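Local coordinates for alpha-l-arabinofuranosidase domain protein (Thermotoga maritima, PDB 4ATW) that probably hydrolyses terminal alpha-L-arabinofuranosyl residues from arabinose-containing polysaccharides and oligosaccharides, as a thermostable alpha-L-arabinofuranosidase, at residues Y3-P9 / V420-E425; M182-A188 / W217-V221; K206-C212 / I229-Y234. All blocks are in the same frame, centred on the assembly; numbering follows the deposited sequence.

Interaction 1: Y3-P9 / V420-E425; sequences YRIVVDP and VPIRVE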
loop_
_atom_site.group_PDB
_atom_site.type_symbol
_atom_site.label_atom_id
_atom_site.label_comp_id
_atom_site.label_asym_id
_atom_site.label_seq_id
_atom_site.Cartn_x
_atom_site.Cartn_y
_atom_site.Cartn_z
ATOM N N TYR A 3 25.139 11.109 15.241
ATOM C CA TYR A 3 23.876 10.386 15.213
ATOM C C TYR A 3 23.810 9.453 16.426
ATOM O O TYR A 3 24.837 9.082 17.006
ATOM C CB TYR A 3 23.783 9.483 13.980
ATOM C CG TYR A 3 24.103 10.163 12.687
ATOM C CD1 TYR A 3 25.424 10.443 12.339
ATOM C CD2 TYR A 3 23.089 10.551 11.815
ATOM C CE1 TYR A 3 25.737 11.091 11.149
ATOM C CE2 TYR A 3 23.379 11.210 10.615
ATOM C CZ TYR A 3 24.713 11.480 10.279
ATOM O OH TYR A 3 25.027 12.132 9.081
ATOM N N ARG A 4 22.596 9.060 16.792
ATOM C CA ARG A 4 22.390 8.182 17.930
ATOM C C ARG A 4 20.912 7.876 18.086
ATOM O O ARG A 4 20.082 8.789 17.967
ATOM C CB ARG A 4 22.871 8.921 19.182
ATOM C CG ARG A 4 22.346 8.315 20.475
ATOM C CD ARG A 4 22.853 9.016 21.722
ATOM N NE ARG A 4 22.383 8.342 22.935
ATOM C CZ ARG A 4 22.682 7.084 23.272
ATOM N NH1 ARG A 4 23.464 6.340 22.485
ATOM N NH2 ARG A 4 22.206 6.569 24.406
ATOM N N ILE A 5 20.583 6.609 18.352
ATOM C CA ILE A 5 19.187 6.235 18.556
ATOM C C ILE A 5 18.993 5.531 19.917
ATOM O O ILE A 5 19.899 4.834 20.396
ATOM C CB ILE A 5 18.634 5.379 17.361
ATOM C CG1 ILE A 5 19.098 3.945 17.433
ATOM C CG2 ILE A 5 19.141 5.929 16.045
ATOM C CD1 ILE A 5 18.949 3.278 16.092
ATOM N N VAL A 6 17.821 5.737 20.535
ATOM C CA VAL A 6 17.510 5.204 21.862
ATOM C C VAL A 6 16.133 4.571 21.946
ATOM O O VAL A 6 15.141 5.250 21.785
ATOM C CB VAL A 6 17.561 6.337 22.884
ATOM C CG1 VAL A 6 17.131 5.834 24.258
ATOM C CG2 VAL A 6 18.961 6.927 22.917
ATOM N N VAL A 7 16.074 3.283 22.241
ATOM C CA VAL A 7 14.807 2.555 22.320
ATOM C C VAL A 7 14.481 2.190 23.751
ATOM O O VAL A 7 15.392 1.889 24.520
ATOM C CB VAL A 7 14.899 1.205 21.564
ATOM C CG1 VAL A 7 13.612 0.433 21.711
ATOM C CG2 VAL A 7 15.241 1.429 20.131
ATOM N N ASP A 8 13.204 2.180 24.117
ATOM C CA ASP A 8 12.807 1.773 25.472
ATOM C C ASP A 8 11.654 0.792 25.350
ATOM O O ASP A 8 10.496 1.163 25.520
ATOM C CB ASP A 8 12.365 2.968 26.312
ATOM C CG ASP A 8 11.806 2.546 27.653
ATOM O OD1 ASP A 8 12.286 1.527 28.186
ATOM O OD2 ASP A 8 10.899 3.230 28.172
ATOM N N PRO A 9 11.957 -0.485 25.090
ATOM C CA PRO A 9 10.964 -1.555 24.921
ATOM C C PRO A 9 9.888 -1.589 25.985
ATOM O O PRO A 9 8.802 -2.127 25.770
ATOM C CB PRO A 9 11.807 -2.836 24.944
ATOM C CG PRO A 9 13.095 -2.410 24.420
ATOM C CD PRO A 9 12.880 -0.930 24.143
ATOM N N VAL A 420 26.550 4.874 14.420
ATOM C CA VAL A 420 25.681 5.249 15.530
ATOM C C VAL A 420 25.530 4.316 16.725
ATOM O O VAL A 420 25.311 3.106 16.585
ATOM C CB VAL A 420 24.315 5.266 14.710
ATOM C CG1 VAL A 420 24.199 4.048 13.831
ATOM C CG2 VAL A 420 23.116 5.358 15.656
ATOM N N PRO A 421 25.630 4.891 17.933
ATOM C CA PRO A 421 25.501 4.174 19.211
ATOM C C PRO A 421 24.036 4.010 19.557
ATOM O O PRO A 421 23.392 4.964 19.983
ATOM C CB PRO A 421 26.166 5.110 20.203
ATOM C CG PRO A 421 25.806 6.450 19.653
ATOM C CD PRO A 421 26.032 6.296 18.156
ATOM N N ILE A 422 23.501 2.816 19.367
ATOM C CA ILE A 422 22.097 2.597 19.688
ATOM C C ILE A 422 22.076 2.220 21.180
ATOM O O ILE A 422 23.110 1.888 21.743
ATOM C CB ILE A 422 21.490 1.463 18.768
ATOM C CG1 ILE A 422 21.720 0.090 19.373
ATOM C CG2 ILE A 422 22.191 1.431 17.422
ATOM C CD1 ILE A 422 20.723 -0.284 20.495
ATOM N N ARG A 423 20.928 2.301 21.837
ATOM C CA ARG A 423 20.858 1.913 23.245
ATOM C C ARG A 423 19.439 1.473 23.572
ATOM O O ARG A 423 18.471 2.143 23.202
ATOM C CB ARG A 423 21.282 3.073 24.139
ATOM C CG ARG A 423 20.156 3.783 24.866
ATOM C CD ARG A 423 19.974 3.305 26.311
ATOM N NE ARG A 423 21.169 3.508 27.139
ATOM C CZ ARG A 423 21.206 3.386 28.469
ATOM N NH1 ARG A 423 20.117 3.068 29.151
ATOM N NH2 ARG A 423 22.342 3.570 29.123
ATOM N N VAL A 424 19.313 0.351 24.264
ATOM C CA VAL A 424 18.000 -0.174 24.597
ATOM C C VAL A 424 17.824 -0.317 26.114
ATOM O O VAL A 424 18.320 -1.278 26.690
ATOM C CB VAL A 424 17.841 -1.542 23.946
ATOM C CG1 VAL A 424 16.405 -1.932 23.924
ATOM C CG2 VAL A 424 18.439 -1.527 22.550
ATOM N N GLU A 425 17.117 0.614 26.755
ATOM C CA GLU A 425 16.904 0.581 28.211
ATOM C C GLU A 425 16.664 -0.804 28.823
ATOM O O GLU A 425 15.638 -1.454 28.566
ATOM C CB GLU A 425 15.738 1.489 28.596
ATOM C CG GLU A 425 15.929 2.921 28.150
ATOM C CD GLU A 425 17.086 3.605 28.857
ATOM O OE1 GLU A 425 17.575 3.047 29.859
ATOM O OE2 GLU A 425 17.504 4.702 28.420
#

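Interaction 2: M182-A188 / W217-V221; sequences MTADEYA and WNLRV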
loop_
_atom_site.group_PDB
_atom_site.type_symbol
_atom_site.label_atom_id
_atom_site.label_comp_id
_atom_site.label_asym_id
_atom_site.label_seq_id
_atom_site.Cartn_x
_atom_site.Cartn_y
_atom_site.Cartn_z
ATOM N N MET A 182 -16.264 14.261 -11.215
ATOM C CA MET A 182 -17.173 15.235 -10.593
ATOM C C MET A 182 -16.482 16.442 -9.982
ATOM O O MET A 182 -15.244 16.526 -9.903
ATOM C CB MET A 182 -17.975 14.548 -9.488
ATOM C CG MET A 182 -18.335 13.107 -9.790
ATOM S SD MET A 182 -19.547 12.415 -8.646
ATOM C CE MET A 182 -18.517 11.513 -7.642
ATOM N N THR A 183 -17.295 17.385 -9.535
ATOM C CA THR A 183 -16.750 18.572 -8.881
ATOM C C THR A 183 -16.665 18.267 -7.400
ATOM O O THR A 183 -17.172 17.251 -6.957
ATOM C CB THR A 183 -17.668 19.802 -9.014
ATOM O OG1 THR A 183 -18.879 19.593 -8.266
ATOM C CG2 THR A 183 -17.994 20.057 -10.441
ATOM N N ALA A 184 -16.052 19.156 -6.628
ATOM C CA ALA A 184 -15.961 18.926 -5.186
ATOM C C ALA A 184 -17.356 18.727 -4.594
ATOM O O ALA A 184 -17.589 17.787 -3.844
ATOM C CB ALA A 184 -15.263 20.089 -4.502
ATOM N N ASP A 185 -18.309 19.576 -4.945
ATOM C CA ASP A 185 -19.618 19.388 -4.356
ATOM C C ASP A 185 -20.378 18.204 -4.899
ATOM O O ASP A 185 -21.086 17.527 -4.149
ATOM C CB ASP A 185 -20.454 20.654 -4.458
ATOM C CG ASP A 185 -20.039 21.696 -3.431
ATOM O OD1 ASP A 185 -20.559 21.635 -2.294
ATOM O OD2 ASP A 185 -19.175 22.554 -3.743
ATOM N N GLU A 186 -20.227 17.921 -6.188
ATOM C CA GLU A 186 -20.938 16.775 -6.765
ATOM C C GLU A 186 -20.510 15.491 -6.038
ATOM O O GLU A 186 -21.346 14.756 -5.509
ATOM C CB GLU A 186 -20.638 16.669 -8.268
ATOM C CG GLU A 186 -20.937 17.936 -9.008
ATOM C CD GLU A 186 -20.792 17.804 -10.499
ATOM O OE1 GLU A 186 -19.741 17.266 -10.949
ATOM O OE2 GLU A 186 -21.727 18.258 -11.209
ATOM N N TYR A 187 -19.199 15.246 -6.013
ATOM C CA TYR A 187 -18.630 14.056 -5.367
ATOM C C TYR A 187 -18.896 14.036 -3.871
ATOM O O TYR A 187 -19.204 12.999 -3.279
ATOM C CB TYR A 187 -17.099 13.962 -5.564
ATOM C CG TYR A 187 -16.535 12.808 -4.782
ATOM C CD1 TYR A 187 -16.852 11.501 -5.134
ATOM C CD2 TYR A 187 -15.807 13.014 -3.617
ATOM C CE1 TYR A 187 -16.487 10.445 -4.358
ATOM C CE2 TYR A 187 -15.423 11.953 -2.822
ATOM C CZ TYR A 187 -15.785 10.663 -3.208
ATOM O OH TYR A 187 -15.528 9.564 -2.437
ATOM N N ALA A 188 -18.744 15.195 -3.263
ATOM C CA ALA A 188 -18.965 15.289 -1.858
ATOM C C ALA A 188 -20.357 14.801 -1.499
ATOM O O ALA A 188 -20.505 13.914 -0.663
ATOM C CB ALA A 188 -18.787 16.701 -1.429
ATOM N N TRP A 217 -11.437 20.447 -1.760
ATOM C CA TRP A 217 -12.048 19.154 -2.078
ATOM C C TRP A 217 -12.224 18.351 -0.767
ATOM O O TRP A 217 -13.356 18.117 -0.317
ATOM C CB TRP A 217 -11.191 18.379 -3.107
ATOM C CG TRP A 217 -11.688 16.977 -3.375
ATOM C CD1 TRP A 217 -11.458 15.874 -2.611
ATOM C CD2 TRP A 217 -12.467 16.523 -4.496
ATOM N NE1 TRP A 217 -12.032 14.761 -3.186
ATOM C CE2 TRP A 217 -12.656 15.136 -4.344
ATOM C CE3 TRP A 217 -13.024 17.154 -5.615
ATOM C CZ2 TRP A 217 -13.377 14.372 -5.271
ATOM C CZ3 TRP A 217 -13.753 16.382 -6.544
ATOM C CH2 TRP A 217 -13.918 15.020 -6.361
ATOM N N ASN A 218 -11.099 17.964 -0.160
ATOM C CA ASN A 218 -11.101 17.219 1.092
ATOM C C ASN A 218 -12.101 17.805 2.084
ATOM O O ASN A 218 -12.992 17.123 2.593
ATOM C CB ASN A 218 -9.732 17.257 1.736
ATOM C CG ASN A 218 -8.691 16.639 0.889
ATOM O OD1 ASN A 218 -8.972 15.803 0.027
ATOM N ND2 ASN A 218 -7.448 17.031 1.139
ATOM N N LEU A 219 -11.928 19.081 2.369
ATOM C CA LEU A 219 -12.798 19.796 3.296
ATOM C C LEU A 219 -14.306 19.658 2.963
ATOM O O LEU A 219 -15.165 19.546 3.843
ATOM C CB LEU A 219 -12.369 21.262 3.314
ATOM C CG LEU A 219 -11.821 21.838 4.623
ATOM C CD1 LEU A 219 -11.355 20.806 5.590
ATOM C CD2 LEU A 219 -10.696 22.723 4.255
ATOM N N ARG A 220 -14.624 19.633 1.678
ATOM C CA ARG A 220 -15.999 19.503 1.292
ATOM C C ARG A 220 -16.441 18.078 1.401
ATOM O O ARG A 220 -17.597 17.808 1.556
ATOM C CB ARG A 220 -16.200 19.991 -0.101
ATOM C CG ARG A 220 -17.633 20.279 -0.325
ATOM C CD ARG A 220 -17.770 21.668 -0.768
ATOM N NE ARG A 220 -17.525 22.619 0.301
ATOM C CZ ARG A 220 -17.195 23.895 0.085
ATOM N NH1 ARG A 220 -17.051 24.358 -1.165
ATOM N NH2 ARG A 220 -17.074 24.733 1.109
ATOM N N VAL A 221 -15.516 17.150 1.325
ATOM C CA VAL A 221 -15.883 15.757 1.459
ATOM C C VAL A 221 -16.061 15.496 2.922
ATOM O O VAL A 221 -17.047 14.918 3.334
ATOM C CB VAL A 221 -14.785 14.786 0.927
ATOM C CG1 VAL A 221 -15.126 13.344 1.262
ATOM C CG2 VAL A 221 -14.647 14.936 -0.570
#

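Interaction 3: K206-C212 / I229-Y234; sequences KAIAVGC and IDFISY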
loop_
_atom_site.group_PDB
_atom_site.type_symbol
_atom_site.label_atom_id
_atom_site.label_comp_id
_atom_site.label_asym_id
_atom_site.label_seq_id
_atom_site.Cartn_x
_atom_site.Cartn_y
_atom_site.Cartn_z
ATOM N N LYS A 206 -16.368 -0.487 6.191
ATOM C CA LYS A 206 -15.587 0.707 6.330
ATOM C C LYS A 206 -15.591 1.359 4.934
ATOM O O LYS A 206 -15.371 0.692 3.899
ATOM C CB LYS A 206 -14.163 0.345 6.724
ATOM C CG LYS A 206 -14.030 -0.404 8.016
ATOM C CD LYS A 206 -14.401 0.471 9.179
ATOM C CE LYS A 206 -13.679 0.034 10.443
ATOM N NZ LYS A 206 -13.913 0.964 11.601
ATOM N N ALA A 207 -15.845 2.662 4.909
ATOM C CA ALA A 207 -15.860 3.422 3.671
ATOM C C ALA A 207 -14.642 4.374 3.503
ATOM O O ALA A 207 -14.310 5.136 4.397
ATOM C CB ALA A 207 -17.131 4.221 3.610
ATOM N N ILE A 208 -13.989 4.332 2.346
ATOM C CA ILE A 208 -12.859 5.207 2.060
ATOM C C ILE A 208 -13.312 6.164 0.937
ATOM O O ILE A 208 -13.595 5.737 -0.226
ATOM C CB ILE A 208 -11.649 4.428 1.553
ATOM C CG1 ILE A 208 -11.215 3.372 2.560
ATOM C CG2 ILE A 208 -10.536 5.344 1.305
ATOM C CD1 ILE A 208 -12.066 2.054 2.515
ATOM N N ALA A 209 -13.389 7.456 1.294
ATOM C CA ALA A 209 -13.830 8.508 0.370
ATOM C C ALA A 209 -12.654 9.103 -0.354
ATOM O O ALA A 209 -11.569 9.156 0.161
ATOM C CB ALA A 209 -14.576 9.581 1.117
ATOM N N VAL A 210 -12.876 9.551 -1.565
ATOM C CA VAL A 210 -11.811 10.100 -2.335
ATOM C C VAL A 210 -11.333 11.419 -1.829
ATOM O O VAL A 210 -12.091 12.385 -1.780
ATOM C CB VAL A 210 -12.225 10.327 -3.735
ATOM C CG1 VAL A 210 -10.990 10.692 -4.555
ATOM C CG2 VAL A 210 -12.910 9.095 -4.257
ATOM N N GLY A 211 -10.064 11.458 -1.467
ATOM C CA GLY A 211 -9.482 12.683 -0.996
ATOM C C GLY A 211 -8.367 12.976 -1.953
ATOM O O GLY A 211 -8.034 12.126 -2.776
ATOM N N CYS A 212 -7.783 14.159 -1.875
ATOM C CA CYS A 212 -6.691 14.464 -2.773
ATOM C C CYS A 212 -5.938 15.709 -2.287
ATOM O O CYS A 212 -6.023 16.032 -1.121
ATOM C CB CYS A 212 -7.200 14.640 -4.198
ATOM S SG CYS A 212 -7.867 16.217 -4.413
ATOM N N ILE A 229 -18.330 8.354 6.575
ATOM C CA ILE A 229 -17.207 7.684 5.955
ATOM C C ILE A 229 -16.228 7.342 7.081
ATOM O O ILE A 229 -16.343 7.905 8.161
ATOM C CB ILE A 229 -16.572 8.592 4.928
ATOM C CG1 ILE A 229 -15.948 9.802 5.611
ATOM C CG2 ILE A 229 -17.635 9.057 3.960
ATOM C CD1 ILE A 229 -15.472 10.829 4.605
ATOM N N ASP A 230 -15.294 6.416 6.848
ATOM C CA ASP A 230 -14.330 6.021 7.869
ATOM C C ASP A 230 -12.913 6.475 7.589
ATOM O O ASP A 230 -12.097 6.566 8.503
ATOM C CB ASP A 230 -14.367 4.530 8.028
ATOM C CG ASP A 230 -15.742 4.039 8.367
ATOM O OD1 ASP A 230 -16.147 4.243 9.522
ATOM O OD2 ASP A 230 -16.439 3.469 7.491
ATOM N N PHE A 231 -12.626 6.762 6.323
ATOM C CA PHE A 231 -11.319 7.234 5.902
ATOM C C PHE A 231 -11.481 8.234 4.792
ATOM O O PHE A 231 -12.569 8.416 4.248
ATOM C CB PHE A 231 -10.479 6.111 5.330
ATOM C CG PHE A 231 -10.277 4.962 6.252
ATOM C CD1 PHE A 231 -11.271 4.025 6.462
ATOM C CD2 PHE A 231 -9.057 4.798 6.899
ATOM C CE1 PHE A 231 -11.052 2.949 7.295
ATOM C CE2 PHE A 231 -8.836 3.713 7.741
ATOM C CZ PHE A 231 -9.835 2.797 7.934
ATOM N N ILE A 232 -10.374 8.875 4.452
ATOM C CA ILE A 232 -10.350 9.802 3.339
ATOM C C ILE A 232 -9.060 9.376 2.659
ATOM O O ILE A 232 -8.009 9.274 3.280
ATOM C CB ILE A 232 -10.358 11.280 3.763
ATOM C CG1 ILE A 232 -10.204 12.137 2.517
ATOM C CG2 ILE A 232 -9.281 11.566 4.768
ATOM C CD1 ILE A 232 -10.653 13.578 2.725
ATOM N N SER A 233 -9.210 9.027 1.393
ATOM C CA SER A 233 -8.156 8.511 0.542
ATOM C C SER A 233 -7.093 9.532 0.205
ATOM O O SER A 233 -7.414 10.705 0.030
ATOM C CB SER A 233 -8.826 7.965 -0.735
ATOM O OG SER A 233 -7.909 7.663 -1.746
ATOM N N TYR A 234 -5.834 9.085 0.173
ATOM C CA TYR A 234 -4.729 9.943 -0.244
ATOM C C TYR A 234 -3.782 9.166 -1.169
ATOM O O TYR A 234 -3.392 8.041 -0.850
ATOM C CB TYR A 234 -3.921 10.509 0.931
ATOM C CG TYR A 234 -2.957 11.626 0.487
ATOM C CD1 TYR A 234 -3.425 12.911 0.210
ATOM C CD2 TYR A 234 -1.609 11.361 0.250
ATOM C CE1 TYR A 234 -2.584 13.894 -0.296
ATOM C CE2 TYR A 234 -0.764 12.352 -0.259
ATOM C CZ TYR A 234 -1.261 13.604 -0.527
ATOM O OH TYR A 234 -0.432 14.548 -1.052
#

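Interaction 1: Y3-P9 / V420-E425
Val7 N gives a hydrogen bond to Arg423 O, 2.8 Å long and fairly straight at 163°, and this is the sound centre of a parallel pairing. Glu425 N carries it on to Val7 O at 3.1 Å, while the bond from Arg423 N to Ile5 O is weak and bent. In this way strand 4-8 lies beside strand 421-424 in the beta domain, built from the first strand of the chain and from strands that follow the barrel; its other edge pairs with strand 360-376.

The two faces differ in kind. Ile5, Ile422, Val7 and Val424 make one, where Ile5 CG1 meets Ile422 CB at 3.7 Å; Pro9 CG lies against Val424 CG1, and Ile5, Val7, Pro9 and Val424 touch strand 405-411. The other is mixed, mainly charged, with Val6 alongside the aliphatic part of Arg423. Arg4 reaches along it, extended, chi1 of 163° setting CG opposite its backbone N, and its NH2 lies 3.5 Å from Arg423 CG. Glu466 takes Arg4 NH1 on OE2 and Arg423 NE on OE1, and Arg423 NH1 forms a salt bridge with Glu425 OE1.

With a leucine in place of Arg4, Glu466 OE2 would probably lose its ionic mate and Arg423 CG the planar group beside it. One shared carboxylate, that of Glu466, with Glu425 adding to Arg423 alone, probably offsets the closeness of two like charges and helps tie the N-terminal strand to strands from the C-terminal part.

Interaction 2: M182-A188 / W217-V221
Trp217 lays its six-membered ring beside the first turn of helix 184-196, joining two neighbouring outer helices of the (beta/alpha)8 barrel. The short segments run 35° apart, their axes 8.9 Å from each other at the closest. The indole works through one end: CE3 meets Ala184 CA at 3.5 Å, CZ3 lies near Thr183 O, and CH2 touches Tyr187 CB at 3.4 Å. Met182 O comes up at the edge of the indole, in its plane. With its CG anti to the backbone N, Trp217 swings this end out from its own helix and across to the other one.

The Tyr187 ring is nearly parallel to the indole, only 5° between the planes, but slid aside; with centroids 5.2 Å apart the rings barely overlap, so this is no full stack. Val221 CG2 meets the edge of the tyrosine ring, 3.8 Å from Tyr187 CD2, and Met182 CE approaches another part of that edge. One turn beyond Ala184, Ala188 CB sits against Arg220, 3.4 Å from Arg220 O.

A second shell fixes these groups. Tyr187 OH is hydrogen-bonded to Ile169 O and Val210 N, and Trp217 NE1 donates a hydrogen bond to Val210 O; both aromatic side chains are thus moored to the barrel strands or the loops just after them. Thr183 and Glu186 form a capping box at the start of helix 184-196, in which Thr183 N donates to Glu186 OE1 at 2.8 Å. Toward the solvent side, where Asp185 is exposed, the charges meet only loosely: Asp185 OD2 lies 3.8 Å from Arg220 NH1, a long salt bridge, with carboxylate and guanidinium planes 30° apart.

Interaction 3: K206-C212 / I229-Y234
Asp230, just before strand 231-238, turns its side chain toward Lys206 and Ala207. Its CB lies 3.7 Å from Ala207 O. With chi1 at -57°, CG is set opposite its own carbonyl carbon and beside the backbone N, which brings it close to both Ala207 N and Lys206 CD. At the tip, OD2 accepts from Ala207 N at 2.8 Å through its anti lone pair, the bond nearly straight at 162°, and also has Lys199 NZ as a salt-bridge partner. OD1 pairs with Arg273 NH2, while Lys206 NZ stays 4.5 Å from Asp230 OD1, beyond a salt bridge.

The neighbouring carbonyl is gripped twice. Ala207 O accepts from Asp230 N, which meets a lone pair in the carbonyl plane at 2.9 Å, and from Phe231 N, nearly in line with the C=O. Parallel pairing then runs on: Ala209 N donates to Phe231 O from well above the carbonyl plane, and Ser233 N to Ala209 O at 2.7 Å. These bonds close the beta-alpha-beta unit formed by strand 206-209, helix 215-225 and strand 231-238.

Ile208 and Phe231 lie side by side and point the same way, with Ile208 CG1 4.0 Å from Phe231 CD1, and Ile208 CG2 rests on Ser233 CB at 3.7 Å. Ser233 OG turns to Asp280 on the next strand. On the opposite face Ala209 CB meets Ile229 CD1, facing helices 184-196 and 215-225.

One carboxylate thus serves a backbone N-H and two cationic side chains, an arrangement likely to keep Asp230 ionised and to hold the entry to this strand firmly in place.

How the interactions relate
Interactions 2 and 3 belong to the same part of the (beta/alpha)8 barrel, their centres about 12 Å apart and in direct touch. Their segments alternate along the chain: helix 184-196, strand 206-209, helix 215-225, strand 231-238. Interaction 3 pairs two adjacent strands of the eight-stranded parallel sheet, and interaction 2 joins two of the helices packed round it, so the barrel wall is tied in both layers. Interaction 1 stands apart in the beta domain, its centre about 37 Å from that of interaction 3 and 45 Å from that of interaction 2. Because it pairs the first strand with residues 420-425, the chain's start is brought back beside its C-terminal part, with the barrel falling between the two in sequence.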